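Local coordinates for putative L-alanine-DL-glutamate epimerase (Burkholderia xenovorans, PDB 3GO2), which binds magnesium and is probably a racemase or epimerase of the mandelate racemase/muconate lactonizing enzyme type, at residues 21-26 / 33-38; 355-360 / 378-383. All blocks are in the same frame, centred on the assembly; numbering follows the deposited sequence.

Interaction 1 of 2, residues 21-26 / 33-38; sequences HFVKLT and GWSEFD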
loop_
_atom_site.group_PDB
_atom_site.type_symbol
_atom_site.label_atom_id
_atom_site.label_comp_id
_atom_site.label_asym_id
_atom_site.label_seq_id
_atom_site.Cartn_x
_atom_site.Cartn_y
_atom_site.Cartn_z
ATOM N N HIS A 21 -30.692 -25.423 21.922
ATOM C CA HIS A 21 -30.379 -26.647 21.220
ATOM C C HIS A 21 -29.110 -27.287 21.768
ATOM O O HIS A 21 -28.212 -26.594 22.224
ATOM C CB HIS A 21 -30.155 -26.376 19.727
ATOM C CG HIS A 21 -31.317 -25.734 19.041
ATOM N ND1 HIS A 21 -32.147 -26.438 18.193
ATOM C CD2 HIS A 21 -31.758 -24.453 19.028
ATOM C CE1 HIS A 21 -33.064 -25.621 17.701
ATOM N NE2 HIS A 21 -32.855 -24.414 18.193
ATOM N N PHE A 22 -29.034 -28.609 21.664
ATOM C CA PHE A 22 -27.913 -29.367 22.211
ATOM C C PHE A 22 -27.495 -30.458 21.277
ATOM O O PHE A 22 -28.343 -31.011 20.564
ATOM C CB PHE A 22 -28.285 -29.996 23.574
ATOM C CG PHE A 22 -28.841 -29.028 24.541
ATOM C CD1 PHE A 22 -28.006 -28.227 25.291
ATOM C CD2 PHE A 22 -30.209 -28.869 24.692
ATOM C CE1 PHE A 22 -28.534 -27.285 26.173
ATOM C CE2 PHE A 22 -30.732 -27.942 25.581
ATOM C CZ PHE A 22 -29.903 -27.148 26.302
ATOM N N VAL A 23 -26.190 -30.729 21.264
ATOM C CA VAL A 23 -25.610 -31.945 20.661
ATOM C C VAL A 23 -25.262 -32.912 21.794
ATOM O O VAL A 23 -24.677 -32.522 22.801
ATOM C CB VAL A 23 -24.345 -31.668 19.836
ATOM C CG1 VAL A 23 -23.726 -32.978 19.295
ATOM C CG2 VAL A 23 -24.682 -30.721 18.678
ATOM N N LYS A 24 -25.643 -34.168 21.601
ATOM C CA LYS A 24 -25.374 -35.259 22.537
ATOM C C LYS A 24 -24.611 -36.337 21.797
ATOM O O LYS A 24 -25.139 -36.955 20.869
ATOM C CB LYS A 24 -26.683 -35.851 23.061
ATOM C CG LYS A 24 -26.449 -36.950 24.058
ATOM C CD LYS A 24 -27.737 -37.663 24.423
ATOM C CE LYS A 24 -27.516 -38.593 25.563
ATOM N NZ LYS A 24 -28.791 -39.363 25.848
ATOM N N LEU A 25 -23.370 -36.557 22.188
ATOM C CA LEU A 25 -22.484 -37.485 21.504
ATOM C C LEU A 25 -22.145 -38.600 22.477
ATOM O O LEU A 25 -21.714 -38.336 23.597
ATOM C CB LEU A 25 -21.209 -36.736 21.075
ATOM C CG LEU A 25 -20.121 -37.500 20.340
ATOM C CD1 LEU A 25 -19.320 -36.477 19.485
ATOM C CD2 LEU A 25 -19.214 -38.325 21.274
ATOM N N THR A 26 -22.326 -39.852 22.060
ATOM C CA THR A 26 -22.083 -40.987 22.964
ATOM C C THR A 26 -20.963 -41.839 22.400
ATOM O O THR A 26 -20.931 -42.094 21.192
ATOM C CB THR A 26 -23.383 -41.871 23.108
ATOM O OG1 THR A 26 -24.469 -41.073 23.587
ATOM C CG2 THR A 26 -23.159 -43.046 24.087
ATOM N N GLY A 33 -20.711 -36.740 25.643
ATOM C CA GLY A 33 -20.251 -35.368 25.465
ATOM C C GLY A 33 -21.417 -34.509 24.979
ATOM O O GLY A 33 -22.216 -34.936 24.133
ATOM N N TRP A 34 -21.482 -33.289 25.515
ATOM C CA TRP A 34 -22.539 -32.340 25.217
ATOM C C TRP A 34 -21.996 -31.013 24.730
ATOM O O TRP A 34 -20.924 -30.554 25.170
ATOM C CB TRP A 34 -23.309 -32.008 26.492
ATOM C CG TRP A 34 -24.174 -33.095 27.064
ATOM C CD1 TRP A 34 -23.870 -33.931 28.113
ATOM C CD2 TRP A 34 -25.502 -33.420 26.667
ATOM N NE1 TRP A 34 -24.930 -34.754 28.381
ATOM C CE2 TRP A 34 -25.941 -34.465 27.500
ATOM C CE3 TRP A 34 -26.358 -32.943 25.674
ATOM C CZ2 TRP A 34 -27.200 -35.023 27.376
ATOM C CZ3 TRP A 34 -27.614 -33.504 25.554
ATOM C CH2 TRP A 34 -28.019 -34.529 26.409
ATOM N N SER A 35 -22.742 -30.403 23.822
ATOM C CA SER A 35 -22.581 -28.969 23.554
ATOM C C SER A 35 -23.937 -28.310 23.465
ATOM O O SER A 35 -24.978 -28.977 23.424
ATOM C CB SER A 35 -21.805 -28.752 22.243
ATOM O OG SER A 35 -22.589 -29.153 21.128
ATOM N N GLU A 36 -23.925 -26.988 23.442
ATOM C CA GLU A 36 -25.137 -26.202 23.242
ATOM C C GLU A 36 -24.891 -25.366 21.996
ATOM O O GLU A 36 -23.770 -24.957 21.762
ATOM C CB GLU A 36 -25.481 -25.363 24.468
ATOM C CG GLU A 36 -26.742 -24.508 24.286
ATOM C CD GLU A 36 -27.101 -23.691 25.517
ATOM O OE1 GLU A 36 -26.546 -23.953 26.586
ATOM O OE2 GLU A 36 -27.962 -22.778 25.393
ATOM N N PHE A 37 -25.906 -25.216 21.155
ATOM C CA PHE A 37 -25.842 -24.345 19.970
ATOM C C PHE A 37 -27.155 -23.559 19.825
ATOM O O PHE A 37 -28.082 -23.734 20.600
ATOM C CB PHE A 37 -25.486 -25.143 18.705
ATOM C CG PHE A 37 -26.538 -26.115 18.236
ATOM C CD1 PHE A 37 -27.444 -25.774 17.221
ATOM C CD2 PHE A 37 -26.618 -27.371 18.783
ATOM C CE1 PHE A 37 -28.379 -26.700 16.752
ATOM C CE2 PHE A 37 -27.573 -28.283 18.344
ATOM C CZ PHE A 37 -28.466 -27.938 17.341
ATOM N N ASP A 38 -27.223 -22.676 18.835
ATOM C CA ASP A 38 -28.313 -21.742 18.686
ATOM C C ASP A 38 -28.718 -21.617 17.228
ATOM O O ASP A 38 -27.856 -21.647 16.333
ATOM C CB ASP A 38 -27.856 -20.393 19.241
ATOM C CG ASP A 38 -28.831 -19.288 18.977
ATOM O OD1 ASP A 38 -29.760 -19.134 19.803
ATOM O OD2 ASP A 38 -28.647 -18.568 17.959
#

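Interaction 2 of 2, residues 355-360 / 378-383; sequences LFTHAP and DPVEEA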
loop_
_atom_site.group_PDB
_atom_site.type_symbol
_atom_site.label_atom_id
_atom_site.label_comp_id
_atom_site.label_asym_id
_atom_site.label_seq_id
_atom_site.Cartn_x
_atom_site.Cartn_y
_atom_site.Cartn_z
ATOM N N LEU A 355 -32.785 -27.313 33.838
ATOM C CA LEU A 355 -32.318 -27.877 32.569
ATOM C C LEU A 355 -30.917 -28.428 32.642
ATOM O O LEU A 355 -30.521 -29.185 31.756
ATOM C CB LEU A 355 -32.350 -26.810 31.466
ATOM C CG LEU A 355 -33.735 -26.278 31.105
ATOM C CD1 LEU A 355 -33.601 -25.061 30.198
ATOM C CD2 LEU A 355 -34.576 -27.362 30.452
ATOM N N PHE A 356 -30.154 -28.040 33.667
ATOM C CA PHE A 356 -28.753 -28.405 33.743
ATOM C C PHE A 356 -28.379 -28.955 35.114
ATOM O O PHE A 356 -28.968 -28.575 36.133
ATOM C CB PHE A 356 -27.885 -27.165 33.451
ATOM C CG PHE A 356 -28.151 -26.544 32.094
ATOM C CD1 PHE A 356 -27.583 -27.091 30.952
ATOM C CD2 PHE A 356 -28.995 -25.452 31.954
ATOM C CE1 PHE A 356 -27.821 -26.535 29.701
ATOM C CE2 PHE A 356 -29.224 -24.888 30.716
ATOM C CZ PHE A 356 -28.645 -25.452 29.581
ATOM N N THR A 357 -27.373 -29.812 35.144
ATOM C CA THR A 357 -26.941 -30.414 36.401
ATOM C C THR A 357 -26.294 -29.396 37.344
ATOM O O THR A 357 -26.521 -29.438 38.562
ATOM C CB THR A 357 -25.995 -31.590 36.175
ATOM O OG1 THR A 357 -24.891 -31.166 35.371
ATOM C CG2 THR A 357 -26.707 -32.797 35.511
ATOM N N HIS A 358 -25.516 -28.467 36.780
ATOM C CA HIS A 358 -24.835 -27.408 37.547
ATOM C C HIS A 358 -25.043 -26.031 36.956
ATOM O O HIS A 358 -25.125 -25.860 35.738
ATOM C CB HIS A 358 -23.321 -27.672 37.589
ATOM C CG HIS A 358 -22.968 -28.986 38.200
ATOM N ND1 HIS A 358 -22.954 -29.184 39.570
ATOM C CD2 HIS A 358 -22.630 -30.170 37.640
ATOM C CE1 HIS A 358 -22.617 -30.440 39.817
ATOM N NE2 HIS A 358 -22.401 -31.057 38.669
ATOM N N ALA A 359 -25.115 -25.040 37.835
ATOM C CA ALA A 359 -25.264 -23.652 37.450
ATOM C C ALA A 359 -23.947 -22.917 37.671
ATOM O O ALA A 359 -23.217 -23.195 38.625
ATOM C CB ALA A 359 -26.381 -22.989 38.304
ATOM N N PRO A 360 -23.655 -21.931 36.824
ATOM C CA PRO A 360 -22.478 -21.114 37.048
ATOM C C PRO A 360 -22.553 -20.352 38.357
ATOM O O PRO A 360 -23.637 -19.944 38.778
ATOM C CB PRO A 360 -22.479 -20.107 35.890
ATOM C CG PRO A 360 -23.685 -20.337 35.152
ATOM C CD PRO A 360 -24.420 -21.517 35.640
ATOM N N ASP A 378 -24.103 -30.546 32.583
ATOM C CA ASP A 378 -24.744 -31.407 31.600
ATOM C C ASP A 378 -26.207 -31.009 31.486
ATOM O O ASP A 378 -26.869 -30.757 32.493
ATOM C CB ASP A 378 -24.697 -32.867 32.053
ATOM C CG ASP A 378 -23.296 -33.431 32.076
ATOM O OD1 ASP A 378 -22.504 -33.133 31.138
ATOM O OD2 ASP A 378 -22.994 -34.203 33.025
ATOM N N PRO A 379 -26.727 -30.922 30.265
ATOM C CA PRO A 379 -28.175 -30.853 30.102
ATOM C C PRO A 379 -28.824 -32.092 30.695
ATOM O O PRO A 379 -28.220 -33.164 30.713
ATOM C CB PRO A 379 -28.371 -30.799 28.574
ATOM C CG PRO A 379 -27.039 -30.352 28.055
ATOM C CD PRO A 379 -26.026 -30.926 28.968
ATOM N N VAL A 380 -30.043 -31.920 31.186
ATOM C CA VAL A 380 -30.813 -33.001 31.812
ATOM C C VAL A 380 -31.948 -33.412 30.875
ATOM O O VAL A 380 -32.859 -32.632 30.614
ATOM C CB VAL A 380 -31.352 -32.568 33.175
ATOM C CG1 VAL A 380 -32.195 -33.711 33.835
ATOM C CG2 VAL A 380 -30.164 -32.136 34.097
ATOM N N GLU A 381 -31.875 -34.633 30.345
ATOM C CA GLU A 381 -32.815 -35.052 29.315
ATOM C C GLU A 381 -34.280 -35.006 29.718
ATOM O O GLU A 381 -35.111 -34.572 28.925
ATOM C CB GLU A 381 -32.412 -36.412 28.740
ATOM C CG GLU A 381 -31.189 -36.206 27.894
ATOM C CD GLU A 381 -30.362 -37.415 27.711
ATOM O OE1 GLU A 381 -30.466 -37.956 26.589
ATOM O OE2 GLU A 381 -29.582 -37.777 28.650
ATOM N N GLU A 382 -34.615 -35.486 30.910
ATOM C CA GLU A 382 -36.007 -35.417 31.356
ATOM C C GLU A 382 -36.505 -33.963 31.417
ATOM O O GLU A 382 -37.665 -33.665 31.068
ATOM C CB GLU A 382 -36.174 -36.106 32.714
ATOM C CG GLU A 382 -37.627 -36.165 33.176
ATOM C CD GLU A 382 -37.832 -36.951 34.443
ATOM O OE1 GLU A 382 -36.838 -37.374 35.081
ATOM O OE2 GLU A 382 -39.030 -37.179 34.769
ATOM N N ALA A 383 -35.633 -33.059 31.860
ATOM C CA ALA A 383 -36.014 -31.647 32.010
ATOM C C ALA A 383 -36.189 -30.986 30.640
ATOM O O ALA A 383 -37.106 -30.191 30.440
ATOM C CB ALA A 383 -35.008 -30.899 32.847
HETATM O O HOH W 1 -22.827 -32.919 35.383
#

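Interaction 1 of 2, residues 21-26 / 33-38
His21 lays its CB over the centre of the Phe37 ring, 3.4 Å from CB to the ring centroid, a CH-pi contact only 13° off the ring normal. In Phe37 a chi1 of 68° puts CG between the backbone N and the carbonyl carbon, and the ring end comes nearer the facing strand; there Val23 CG2 also reaches Phe37 CE2 at 3.8 Å. On the same side of the sheet Val23 CB packs against Ser35 OG.

The other side carries a second CH-pi pair. Lys24 runs side by side with Trp34, with CB and CG over one face of the indole; CG is 3.9 Å from the centroid of the six-membered ring and displaced toward the rim, and CD touches Trp34 CH2. Next along, Phe22 and Glu36 point the same way, and Phe22 CE1 lies 3.8 Å from Glu36 CG.

Behind these side chains is an antiparallel beta hairpin. Val23 and Ser35 form a hydrogen-bonded pair, as do Leu25 and Gly33, where both bonds, Leu25 N to Gly33 O and Gly33 N to Leu25 O, measure 2.8 Å. At the His21 end Phe37 N binds His21 O at 2.9 Å, whereas the return bond from His21 N to Phe37 O is weak.

Polar ends find partners beyond the hairpin: Ser35 OG bonds to Ala90 O, and the carboxylate oxygens of Glu36 take the backbone N-H groups of Gly322 and Cys325. Lys24 NZ lies implausibly close to Glu381 OE1, a doubtful detail. Strand 19-27 runs between 5-14 and 32-37 in the three-stranded sheet of the alpha+beta capping domain of the enolase superfamily; helices 46-57 and 82-103 pack on the His21, Val23 and Phe37 side, and Pro379 touches Phe22 and Trp34 on the other.

Interaction 2 of 2, residues 355-360 / 378-383
Thr357 and Asp378 bond beside a single, isolated backbone bridge between Phe356 and Pro379, where residues 378-383 pass the loop after helix 352-355. Thr357 OG1 sits between its own backbone N and carbonyl carbon (chi1 55°), and from there it accepts the N-H of Asp378 at 3.0 Å. Asp378 O returns a bond to Thr357 N at 2.9 Å, with the donor in the carbonyl plane, so the two residues hold each other through both side chain and backbone. The carboxylate of Asp378 also forms a salt bridge to Lys101 through OD1.

Val380, at the N-cap position of helix 381-386, gives its N-H to Leu355 O at 2.8 Å from above the carbonyl plane. Its CG1 is anti to the backbone N (chi1 179°), while CG2, beside that N, meets Thr357 CG2 at 3.8 Å as the two side chains cross obliquely. Phe356 CE1 packs on Pro379 CG, and Leu355 CD2 lies 3.8 Å from Ala383 O at the start of the helix. At the more exposed end one water spans Thr357 OG1 and Asp378 OD2, 2.7 Å from each, and donates to OD2.

In the fold
Interaction 1 is buried, whereas interaction 2 is only partly buried, with Thr357 at the surface. They hold different elements: a regular hairpin ladder with aromatic packing on both sides in one, and in the other a loop and the C-terminal tail, joined by a lone bridge that a side-chain hydroxyl and a water complete. Yet they meet directly, on the sheet side that bears Phe22, Lys24, Trp34 and Glu36. Pro379 CD comes within 3.4 Å of Trp34 CG, Phe22 CD1 lies 3.6 Å from Pro379 CG, and Phe356 touches Glu36. This packing of 378-383 on the sheet is consistent with the C-terminal tail completing the capping domain, as in related enzymes.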